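Local coordinates for accelerated cell death 11 (Arabidopsis thaliana, PDB 4NTO), which selectively transfers ceramide-1-phosphate and phytoceramide-1-phosphate between membranes, through a GLTP fold with a headgroup site that recognises phosphate, at residues P33-S38 / R71-I76; A64-L69 / L103-G108; G52-F57 / L154-L159. The protein carries 1 engineered substitution. All coordinates share one frame; numbering follows the deposited sequence.

In the fold
The three contacts belong to one all-helical GLTP fold. Along the chain the segments come in the order 33-38, 52-57, 64-69, 71-76, 103-108, 154-159, so contact 1 crosses both others, while contact 2 falls within the span that contact 3 closes. Contacts 1 and 2 share helix 58-72; their centres lie about 12 Å apart and they touch, for instance where Phe37 meets Leu69. Contact 3 is about 20 Å from contact 2 and about 31 Å from contact 1, centre to centre, and lies on the other side of the chain's centre from contact 1. Contacts 2 and 3 both reach the same bound ceramide-1-phosphate molecule, one at its phosphate and the other along its hydrocarbon chain.

Contact 1: residues P33-S38 / R71-I76; sequences PVTQFS and RASSSI
Ser73 packs against Val34 and Thr35 where the end of helix 58-72 meets the start of helix 34-50, a junction between helix ends in the all-helical GLTP fold. Only 4.9 Å separates the CA atoms of Thr35 and Ser73, a spacing that brings side chain directly onto backbone.

The van der Waals part centres on the small Ser73 side chain. Its CB lies 3.4 Å from Thr35 N and 3.7 Å from Val34 CG1. Val34 divides its two branches between partners: with CG1 anti to the backbone N (chi1 -169°), that methyl goes to Ser73, whereas CG2 lies 3.6 Å from Ile76 O and more loosely against Ile76 CG2. Thr35 adds its methyl, CG2, beside Ser73 CB and O.

No direct hydrogen bond joins the segments, and the polar link runs through one water. Thr35 N, in the first turn of its helix and just beyond the N-cap residue Pro33, donates to this water over 3.1 Å. Ser73 O and Ile76 O both lie within hydrogen-bonding range of the same water, which may divide its protons among more acceptors than these two. The Ser73 hydroxyl itself turns back to Val70 O, and a backbone hydrogen bond links Val34 to Ser77, just past the end of segment 71-76.

Within segment 71-76, one carbonyl takes two donors: Arg71 O receives Ser74 N at 3.3 Å and also Ser74 OG at 3.2 Å, the hydroxyl lying almost on the extension of the carbonyl bond (C=O...OG 173°).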
loop_
_atom_site.group_PDB
_atom_site.type_symbol
_atom_site.label_atom_id
_atom_site.label_comp_id
_atom_site.label_asym_id
_atom_site.label_seq_id
_atom_site.Cartn_x
_atom_site.Cartn_y
_atom_site.Cartn_z
ATOM N N PRO A 33 6.858 -11.583 -9.719
ATOM C CA PRO A 33 6.787 -12.763 -8.856
ATOM C C PRO A 33 6.002 -12.434 -7.584
ATOM O O PRO A 33 6.215 -11.365 -6.987
ATOM C CB PRO A 33 8.254 -13.042 -8.507
ATOM C CG PRO A 33 9.089 -12.156 -9.431
ATOM C CD PRO A 33 8.209 -10.995 -9.758
ATOM N N VAL A 34 5.114 -13.338 -7.184
ATOM C CA VAL A 34 4.329 -13.177 -5.950
ATOM C C VAL A 34 5.214 -13.115 -4.692
ATOM O O VAL A 34 4.915 -12.363 -3.760
ATOM C CB VAL A 34 3.263 -14.296 -5.809
ATOM C CG1 VAL A 34 2.272 -13.994 -4.673
ATOM C CG2 VAL A 34 2.513 -14.442 -7.108
ATOM N N THR A 35 6.303 -13.886 -4.673
ATOM C CA THR A 35 7.271 -13.806 -3.586
ATOM C C THR A 35 7.779 -12.365 -3.407
ATOM O O THR A 35 7.672 -11.776 -2.333
ATOM C CB THR A 35 8.493 -14.697 -3.850
ATOM O OG1 THR A 35 8.991 -14.429 -5.166
ATOM C CG2 THR A 35 8.140 -16.183 -3.725
ATOM N N GLN A 36 8.331 -11.808 -4.476
ATOM C CA GLN A 36 8.968 -10.503 -4.424
ATOM C C GLN A 36 7.966 -9.376 -4.182
ATOM O O GLN A 36 8.274 -8.386 -3.533
ATOM C CB GLN A 36 9.731 -10.253 -5.728
ATOM C CG GLN A 36 10.498 -8.950 -5.807
ATOM C CD GLN A 36 11.290 -8.854 -7.112
ATOM O OE1 GLN A 36 11.362 -9.821 -7.872
ATOM N NE2 GLN A 36 11.867 -7.686 -7.382
ATOM N N PHE A 37 6.773 -9.512 -4.734
ATOM C CA PHE A 37 5.777 -8.471 -4.571
ATOM C C PHE A 37 5.254 -8.486 -3.138
ATOM O O PHE A 37 5.080 -7.440 -2.521
ATOM C CB PHE A 37 4.646 -8.676 -5.572
ATOM C CG PHE A 37 3.462 -7.813 -5.326
ATOM C CD1 PHE A 37 3.410 -6.528 -5.847
ATOM C CD2 PHE A 37 2.390 -8.281 -4.573
ATOM C CE1 PHE A 37 2.308 -5.720 -5.632
ATOM C CE2 PHE A 37 1.284 -7.474 -4.344
ATOM C CZ PHE A 37 1.242 -6.192 -4.884
ATOM N N SER A 38 5.035 -9.681 -2.602
ATOM C CA SER A 38 4.489 -9.816 -1.261
ATOM C C SER A 38 5.501 -9.430 -0.174
ATOM O O SER A 38 5.125 -8.922 0.882
ATOM C CB SER A 38 3.948 -11.241 -1.031
ATOM O OG SER A 38 4.978 -12.208 -1.120
ATOM N N ARG A 71 1.598 -16.518 1.556
ATOM C CA ARG A 71 1.213 -17.918 1.504
ATOM C C ARG A 71 1.139 -18.391 0.048
ATOM O O ARG A 71 1.821 -19.333 -0.342
ATOM C CB ARG A 71 -0.142 -18.078 2.197
ATOM C CG ARG A 71 -0.679 -19.481 2.261
ATOM C CD ARG A 71 -0.372 -20.131 3.598
ATOM N NE ARG A 71 -1.232 -21.288 3.842
ATOM C CZ ARG A 71 -2.382 -21.244 4.514
ATOM N NH1 ARG A 71 -2.819 -20.095 5.023
ATOM N NH2 ARG A 71 -3.094 -22.353 4.682
ATOM N N ALA A 72 0.323 -17.708 -0.747
ATOM C CA ALA A 72 0.197 -17.961 -2.181
ATOM C C ALA A 72 1.523 -18.084 -2.936
ATOM O O ALA A 72 1.607 -18.803 -3.940
ATOM C CB ALA A 72 -0.651 -16.872 -2.822
ATOM N N SER A 73 2.549 -17.379 -2.465
ATOM C CA SER A 73 3.776 -17.235 -3.239
ATOM C C SER A 73 4.633 -18.501 -3.305
ATOM O O SER A 73 5.532 -18.598 -4.137
ATOM C CB SER A 73 4.619 -16.090 -2.704
ATOM O OG SER A 73 5.078 -16.402 -1.410
ATOM N N SER A 74 4.360 -19.459 -2.433
ATOM C CA SER A 74 5.097 -20.716 -2.465
ATOM C C SER A 74 4.662 -21.602 -3.636
ATOM O O SER A 74 5.466 -22.365 -4.159
ATOM C CB SER A 74 4.936 -21.474 -1.150
ATOM O OG SER A 74 3.615 -21.953 -1.018
ATOM N N SER A 75 3.404 -21.488 -4.054
ATOM C CA SER A 75 2.885 -22.337 -5.121
ATOM C C SER A 75 2.488 -21.607 -6.404
ATOM O O SER A 75 2.046 -22.235 -7.354
ATOM C CB SER A 75 1.696 -23.155 -4.615
ATOM O OG SER A 75 0.569 -22.331 -4.368
ATOM N N ILE A 76 2.615 -20.286 -6.440
ATOM C CA ILE A 76 2.145 -19.528 -7.604
ATOM C C ILE A 76 3.234 -18.581 -8.083
ATOM O O ILE A 76 3.751 -17.795 -7.299
ATOM C CB ILE A 76 0.849 -18.745 -7.288
ATOM C CG1 ILE A 76 -0.247 -19.701 -6.796
ATOM C CG2 ILE A 76 0.395 -17.924 -8.493
ATOM C CD1 ILE A 76 -1.605 -19.046 -6.590
HETATM O O HOH W 1 6.099 -16.490 -6.341
#

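Contact 2: residues A64-L69 / L103-G108. With 1PW ((2S,3R,4E)-2-(acetylamino)-3-hydroxyoctadec-4-en-1-yl dihydrogen phosphate), chain D.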
loop_
_atom_site.group_PDB
_atom_site.type_symbol
_atom_site.label_atom_id
_atom_site.label_comp_id
_atom_site.label_asym_id
_atom_site.label_seq_id
_atom_site.Cartn_x
_atom_site.Cartn_y
_atom_site.Cartn_z
ATOM N N ALA A 64 -3.397 -8.837 6.852
ATOM C CA ALA A 64 -3.972 -10.153 6.559
ATOM C C ALA A 64 -3.930 -10.450 5.066
ATOM O O ALA A 64 -3.822 -11.604 4.657
ATOM C CB ALA A 64 -5.405 -10.249 7.068
ATOM N N LYS A 65 -4.015 -9.409 4.251
ATOM C CA LYS A 65 -4.045 -9.586 2.812
ATOM C C LYS A 65 -2.668 -9.944 2.303
ATOM O O LYS A 65 -2.515 -10.872 1.505
ATOM C CB LYS A 65 -4.538 -8.313 2.127
ATOM C CG LYS A 65 -6.025 -8.266 1.883
ATOM C CD LYS A 65 -6.833 -8.158 3.161
ATOM C CE LYS A 65 -8.315 -8.322 2.851
ATOM N NZ LYS A 65 -9.147 -8.362 4.104
ATOM N N VAL A 66 -1.671 -9.184 2.742
ATOM C CA VAL A 66 -0.281 -9.471 2.395
ATOM C C VAL A 66 0.098 -10.904 2.845
ATOM O O VAL A 66 0.725 -11.651 2.094
ATOM C CB VAL A 66 0.680 -8.404 3.004
ATOM C CG1 VAL A 66 2.137 -8.775 2.795
ATOM C CG2 VAL A 66 0.407 -7.016 2.406
ATOM N N ASP A 67 -0.290 -11.260 4.067
ATOM C CA ASP A 67 -0.089 -12.609 4.623
ATOM C C ASP A 67 -0.587 -13.692 3.661
ATOM O O ASP A 67 0.087 -14.693 3.438
ATOM C CB ASP A 67 -0.844 -12.769 5.957
ATOM C CG ASP A 67 -0.162 -12.064 7.118
ATOM O OD1 ASP A 67 1.048 -11.772 7.025
ATOM O OD2 ASP A 67 -0.835 -11.820 8.140
ATOM N N ASP A 68 -1.775 -13.485 3.101
ATOM C CA ASP A 68 -2.338 -14.428 2.138
ATOM C C ASP A 68 -1.485 -14.511 0.862
ATOM O O ASP A 68 -1.263 -15.604 0.319
ATOM C CB ASP A 68 -3.787 -14.072 1.804
ATOM C CG ASP A 68 -4.360 -14.926 0.671
ATOM O OD1 ASP A 68 -4.598 -16.130 0.903
ATOM O OD2 ASP A 68 -4.584 -14.395 -0.447
ATOM N N LEU A 69 -0.996 -13.367 0.387
ATOM C CA LEU A 69 -0.155 -13.372 -0.805
ATOM C C LEU A 69 1.197 -14.028 -0.498
ATOM O O LEU A 69 1.804 -14.645 -1.368
ATOM C CB LEU A 69 0.022 -11.954 -1.376
ATOM C CG LEU A 69 -1.248 -11.169 -1.758
ATOM C CD1 LEU A 69 -0.914 -9.828 -2.427
ATOM C CD2 LEU A 69 -2.201 -11.989 -2.644
ATOM N N LEU A 103 -6.315 -6.619 -4.739
ATOM C CA LEU A 103 -6.946 -5.335 -4.981
ATOM C C LEU A 103 -6.860 -4.441 -3.739
ATOM O O LEU A 103 -6.685 -3.219 -3.846
ATOM C CB LEU A 103 -8.397 -5.538 -5.413
ATOM C CG LEU A 103 -9.227 -4.305 -5.746
ATOM C CD1 LEU A 103 -8.506 -3.419 -6.765
ATOM C CD2 LEU A 103 -10.612 -4.733 -6.271
ATOM N N ARG A 104 -6.985 -5.052 -2.565
ATOM C CA ARG A 104 -6.938 -4.296 -1.317
ATOM C C ARG A 104 -5.508 -3.945 -0.968
ATOM O O ARG A 104 -5.246 -2.898 -0.390
ATOM C CB ARG A 104 -7.584 -5.074 -0.178
ATOM C CG ARG A 104 -9.085 -4.886 -0.099
ATOM C CD ARG A 104 -9.841 -6.068 -0.671
ATOM N NE ARG A 104 -11.281 -5.863 -0.535
ATOM C CZ ARG A 104 -12.101 -5.575 -1.540
ATOM N NH1 ARG A 104 -13.384 -5.407 -1.304
ATOM N NH2 ARG A 104 -11.646 -5.464 -2.779
ATOM N N VAL A 105 -4.576 -4.820 -1.317
ATOM C CA VAL A 105 -3.167 -4.511 -1.111
ATOM C C VAL A 105 -2.779 -3.298 -1.973
ATOM O O VAL A 105 -2.124 -2.379 -1.501
ATOM C CB VAL A 105 -2.271 -5.742 -1.378
ATOM C CG1 VAL A 105 -0.812 -5.331 -1.524
ATOM C CG2 VAL A 105 -2.424 -6.773 -0.247
ATOM N N LYS A 106 -3.225 -3.302 -3.227
ATOM C CA LYS A 106 -3.061 -2.185 -4.142
ATOM C C LYS A 106 -3.552 -0.874 -3.503
ATOM O O LYS A 106 -2.852 0.141 -3.547
ATOM C CB LYS A 106 -3.808 -2.480 -5.454
ATOM C CG LYS A 106 -3.484 -1.545 -6.632
ATOM C CD LYS A 106 -4.258 -0.254 -6.606
ATOM C CE LYS A 106 -5.736 -0.497 -6.420
ATOM N NZ LYS A 106 -6.553 0.619 -6.995
ATOM N N ARG A 107 -4.742 -0.898 -2.902
ATOM C CA ARG A 107 -5.247 0.279 -2.201
ATOM C C ARG A 107 -4.341 0.740 -1.050
ATOM O O ARG A 107 -4.118 1.946 -0.865
ATOM C CB ARG A 107 -6.680 0.047 -1.712
ATOM C CG ARG A 107 -7.648 -0.115 -2.863
ATOM C CD ARG A 107 -9.101 -0.226 -2.418
ATOM N NE ARG A 107 -9.947 -0.552 -3.564
ATOM C CZ ARG A 107 -10.967 -1.408 -3.530
ATOM N NH1 ARG A 107 -11.307 -2.011 -2.396
ATOM N NH2 ARG A 107 -11.656 -1.651 -4.633
ATOM N N GLY A 108 -3.814 -0.214 -0.290
ATOM C CA GLY A 108 -2.862 0.100 0.765
ATOM C C GLY A 108 -1.612 0.786 0.217
ATOM O O GLY A 108 -1.178 1.811 0.739
HETATM C CAA 1PW D . -11.460 -1.536 22.911
HETATM C CAJ 1PW D . -11.748 -0.943 21.515
HETATM C CAL 1PW D . -10.703 -1.373 20.426
HETATM C CAN 1PW D . -10.828 -0.434 19.168
HETATM C CAP 1PW D . -11.028 -1.251 17.849
HETATM C CAR 1PW D . -9.724 -1.224 16.984
HETATM C CAT 1PW D . -10.012 -0.765 15.558
HETATM C CAU 1PW D . -11.019 -1.684 14.907
HETATM C CAS 1PW D . -10.976 -1.502 13.387
HETATM C CAQ 1PW D . -11.276 -2.848 12.695
HETATM C CAO 1PW D . -11.407 -2.660 11.148
HETATM C CAM 1PW D . -11.947 -3.963 10.561
HETATM C CAK 1PW D . -11.897 -3.952 9.003
HETATM C CAH 1PW D . -12.164 -5.372 8.478
HETATM C CAI 1PW D . -11.388 -5.948 7.492
HETATM C CAZ 1PW D . -11.994 -6.938 6.495
HETATM O OAE 1PW D . -12.166 -8.206 7.091
HETATM C CBA 1PW D . -13.296 -6.386 5.991
HETATM N NAW 1PW D . -13.068 -5.059 5.532
HETATM C CAY 1PW D . -14.051 -4.116 5.528
HETATM C CAB 1PW D . -13.520 -2.676 5.453
HETATM O OAC 1PW D . -15.373 -4.369 5.588
HETATM C CAV 1PW D . -13.764 -7.216 4.804
HETATM O OAX 1PW D . -12.600 -7.476 4.003
HETATM P PBB 1PW D . -12.662 -7.130 2.427
HETATM O OAF 1PW D . -11.693 -8.076 1.814
HETATM O OAG 1PW D . -14.078 -7.628 1.933
HETATM O OAD 1PW D . -12.406 -5.690 2.105
#
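Arg104 NE, on the side chain whose CB packs against Lys65 CG, donates to phosphate oxygen OAD of the bound ceramide-1-phosphate over 2.9 Å in a nearly straight bond (N-H...O 167°). This is the headgroup site of the GLTP fold, built here where segments 64-69 and 103-108, of helices 58-72 and 98-121, cross at -125° with a closest axis approach of 9.4 Å. OAD sits at the edge of the guanidinium, in its plane. Lys65 reaches the same phosphate from the other helix, but its NZ makes only a weak bond to OAF, at 3.4 Å, and also donates to Met60 O. Arg100 NH2 is a further donor to the lipid; Lys65, Arg100 and Arg104 are all headgroup-binding residues, and position 61 of the same site holds the engineered Ala61. The Arg104 guanidinium is also held by a salt bridge from NH2 to the C-terminal carboxylate of Trp207, while NH1 of Arg107 lies above one face, offset toward its rim.

Beneath the polar ends, the crossing is apolar and buried. Lys65, bent at chi2 (68°), and Arg104 approach each other at a slant through their aliphatic stems. Val105 fills the interface with one methyl, CG2: it meets Val66 CG2 at 3.9 Å, the two side chains being roughly perpendicular, and Leu69 CD1 at 4.0 Å, tip to tip. The closest approach between the two segments is Val105 CG2 to Lys65 CB, 3.5 Å.

Contact 3: residues G52-F57 / L154-L159. With 1PW ((2S,3R,4E)-2-(acetylamino)-3-hydroxyoctadec-4-en-1-yl dihydrogen phosphate), chain D.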
loop_
_atom_site.group_PDB
_atom_site.type_symbol
_atom_site.label_atom_id
_atom_site.label_comp_id
_atom_site.label_asym_id
_atom_site.label_seq_id
_atom_site.Cartn_x
_atom_site.Cartn_y
_atom_site.Cartn_z
ATOM N N GLY A 52 -0.556 5.089 14.384
ATOM C CA GLY A 52 -1.375 4.964 15.578
ATOM C C GLY A 52 -2.738 4.333 15.388
ATOM O O GLY A 52 -3.036 3.723 14.357
ATOM N N ILE A 53 -3.582 4.506 16.393
ATOM C CA ILE A 53 -4.884 3.841 16.451
ATOM C C ILE A 53 -5.785 4.131 15.240
ATOM O O ILE A 53 -6.607 3.297 14.861
ATOM C CB ILE A 53 -5.615 4.197 17.782
ATOM C CG1 ILE A 53 -6.771 3.234 18.047
ATOM C CG2 ILE A 53 -6.074 5.641 17.772
ATOM C CD1 ILE A 53 -6.339 1.788 18.199
ATOM N N ALA A 54 -5.614 5.303 14.632
ATOM C CA ALA A 54 -6.359 5.669 13.432
ATOM C C ALA A 54 -6.255 4.592 12.363
ATOM O O ALA A 54 -7.243 4.287 11.688
ATOM C CB ALA A 54 -5.854 6.986 12.885
ATOM N N PHE A 55 -5.071 3.995 12.228
ATOM C CA PHE A 55 -4.825 3.051 11.138
ATOM C C PHE A 55 -4.808 1.581 11.565
ATOM O O PHE A 55 -4.285 0.717 10.862
ATOM C CB PHE A 55 -3.574 3.473 10.351
ATOM C CG PHE A 55 -3.789 4.728 9.549
ATOM C CD1 PHE A 55 -3.672 5.982 10.145
ATOM C CD2 PHE A 55 -4.180 4.657 8.213
ATOM C CE1 PHE A 55 -3.908 7.147 9.414
ATOM C CE2 PHE A 55 -4.414 5.812 7.473
ATOM C CZ PHE A 55 -4.272 7.062 8.072
ATOM N N LYS A 56 -5.406 1.308 12.720
ATOM C CA LYS A 56 -5.517 -0.048 13.225
ATOM C C LYS A 56 -6.278 -0.943 12.245
ATOM O O LYS A 56 -6.008 -2.149 12.166
ATOM C CB LYS A 56 -6.198 -0.046 14.588
ATOM C CG LYS A 56 -6.005 -1.336 15.338
ATOM C CD LYS A 56 -4.598 -1.392 15.914
ATOM C CE LYS A 56 -3.979 -2.741 15.650
ATOM N NZ LYS A 56 -2.548 -2.773 16.055
ATOM N N PHE A 57 -7.200 -0.356 11.477
ATOM C CA PHE A 57 -7.920 -1.105 10.450
ATOM C C PHE A 57 -6.992 -1.844 9.494
ATOM O O PHE A 57 -7.399 -2.816 8.850
ATOM C CB PHE A 57 -8.857 -0.194 9.640
ATOM C CG PHE A 57 -8.145 0.708 8.675
ATOM C CD1 PHE A 57 -7.785 0.254 7.403
ATOM C CD2 PHE A 57 -7.837 2.019 9.031
ATOM C CE1 PHE A 57 -7.118 1.074 6.516
ATOM C CE2 PHE A 57 -7.181 2.856 8.145
ATOM C CZ PHE A 57 -6.815 2.388 6.883
ATOM N N LEU A 154 -11.802 9.790 14.344
ATOM C CA LEU A 154 -11.575 10.027 15.758
ATOM C C LEU A 154 -10.109 9.745 16.101
ATOM O O LEU A 154 -9.454 10.523 16.816
ATOM C CB LEU A 154 -12.508 9.134 16.573
ATOM C CG LEU A 154 -13.112 9.715 17.850
ATOM C CD1 LEU A 154 -14.192 8.796 18.366
ATOM C CD2 LEU A 154 -12.046 9.924 18.913
ATOM N N GLY A 155 -9.588 8.643 15.563
ATOM C CA GLY A 155 -8.198 8.273 15.750
ATOM C C GLY A 155 -7.194 9.277 15.208
ATOM O O GLY A 155 -6.012 9.218 15.551
ATOM N N MET A 156 -7.644 10.205 14.368
ATOM C CA MET A 156 -6.736 11.234 13.862
ATOM C C MET A 156 -6.164 12.123 14.979
ATOM O O MET A 156 -5.103 12.705 14.825
ATOM C CB MET A 156 -7.406 12.089 12.784
ATOM C CG MET A 156 -7.746 11.329 11.510
ATOM S SD MET A 156 -6.260 10.734 10.679
ATOM C CE MET A 156 -6.938 9.818 9.291
ATOM N N TYR A 157 -6.854 12.217 16.108
ATOM C CA TYR A 157 -6.350 13.020 17.223
ATOM C C TYR A 157 -5.165 12.332 17.890
ATOM O O TYR A 157 -4.442 12.940 18.679
ATOM C CB TYR A 157 -7.445 13.247 18.263
ATOM C CG TYR A 157 -8.529 14.222 17.858
ATOM C CD1 TYR A 157 -8.215 15.451 17.285
ATOM C CD2 TYR A 157 -9.871 13.914 18.062
ATOM C CE1 TYR A 157 -9.212 16.346 16.923
ATOM C CE2 TYR A 157 -10.872 14.798 17.706
ATOM C CZ TYR A 157 -10.541 16.010 17.137
ATOM O OH TYR A 157 -11.550 16.885 16.789
ATOM N N ALA A 158 -4.974 11.057 17.581
ATOM C CA ALA A 158 -3.903 10.288 18.198
ATOM C C ALA A 158 -2.665 10.163 17.311
ATOM O O ALA A 158 -1.729 9.456 17.669
ATOM C CB ALA A 158 -4.407 8.905 18.587
ATOM N N LEU A 159 -2.666 10.827 16.155
ATOM C CA LEU A 159 -1.512 10.778 15.251
ATOM C C LEU A 159 -0.288 11.305 15.960
ATOM O O LEU A 159 -0.382 12.231 16.765
ATOM C CB LEU A 159 -1.749 11.650 14.017
ATOM C CG LEU A 159 -2.786 11.212 12.980
ATOM C CD1 LEU A 159 -3.152 12.376 12.063
ATOM C CD2 LEU A 159 -2.251 10.032 12.174
HETATM C CAA 1PW D . -11.460 -1.536 22.911
HETATM C CAJ 1PW D . -11.748 -0.943 21.515
HETATM C CAL 1PW D . -10.703 -1.373 20.426
HETATM C CAN 1PW D . -10.828 -0.434 19.168
HETATM C CAP 1PW D . -11.028 -1.251 17.849
HETATM C CAR 1PW D . -9.724 -1.224 16.984
HETATM C CAT 1PW D . -10.012 -0.765 15.558
HETATM C CAU 1PW D . -11.019 -1.684 14.907
HETATM C CAS 1PW D . -10.976 -1.502 13.387
HETATM C CAQ 1PW D . -11.276 -2.848 12.695
HETATM C CAO 1PW D . -11.407 -2.660 11.148
HETATM C CAM 1PW D . -11.947 -3.963 10.561
HETATM C CAK 1PW D . -11.897 -3.952 9.003
HETATM C CAH 1PW D . -12.164 -5.372 8.478
HETATM C CAI 1PW D . -11.388 -5.948 7.492
HETATM C CAZ 1PW D . -11.994 -6.938 6.495
HETATM O OAE 1PW D . -12.166 -8.206 7.091
HETATM C CBA 1PW D . -13.296 -6.386 5.991
HETATM N NAW 1PW D . -13.068 -5.059 5.532
HETATM C CAY 1PW D . -14.051 -4.116 5.528
HETATM C CAB 1PW D . -13.520 -2.676 5.453
HETATM O OAC 1PW D . -15.373 -4.369 5.588
HETATM C CAV 1PW D . -13.764 -7.216 4.804
HETATM O OAX 1PW D . -12.600 -7.476 4.003
HETATM P PBB 1PW D . -12.662 -7.130 2.427
HETATM O OAF 1PW D . -11.693 -8.076 1.814
HETATM O OAG 1PW D . -14.078 -7.628 1.933
HETATM O OAD 1PW D . -12.406 -5.690 2.105
HETATM O O HOH W 2 -3.555 7.550 15.202
#
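The wall of the lipid pocket that borders the hydrocarbon chain includes segment 52-57, and its Ile53, Ala54 and Phe55 pack on segment 154-159, at the end of helix 146-155 and the 3-10 turn that follows. The backbones come closest at Ala54 and Gly155, whose CA atoms are 3.9 Å apart; Gly155 has no side chain to hold them off. Ala54 CB then rests on the Gly155 peptide, 3.5 Å from its carbonyl O.

To one side, Ile53 CG2 lies 3.8 Å from Ala158 CB and close to Gly155 CA. The branch gets there because CG1 takes the place anti to the backbone N (chi1 -164°), leaving CG2 between N and the carbonyl carbon. Farther along, Phe55 reaches the partner segment with the end of its ring. Its CZ meets Met156 CE at 4.0 Å, the Phe55 and Met156 side chains running at a slant to each other, while Leu159 CD2 approaches the ring edge near its plane. Met156 and Leu159 also touch helix 129-139.

The segments share no direct hydrogen bond. One water bridges them, accepting from Ala54 N at 3.1 Å and donating to Gly155 O at 3.0 Å.

Segment 52-57 turns Lys56 and Phe57 to the ligand: Lys56 CB lies 4.0 Å from CAT and Phe57 CB 3.9 Å from CAO of the ceramide-1-phosphate. Outside the segments, the Phe57 ring forms edge-to-face pairs with Phe140 and His144. A loop backed by a helix end and lying along the lipid's hydrocarbon chain thus forms part of the sphingolipid-binding site of this GLTP-fold protein.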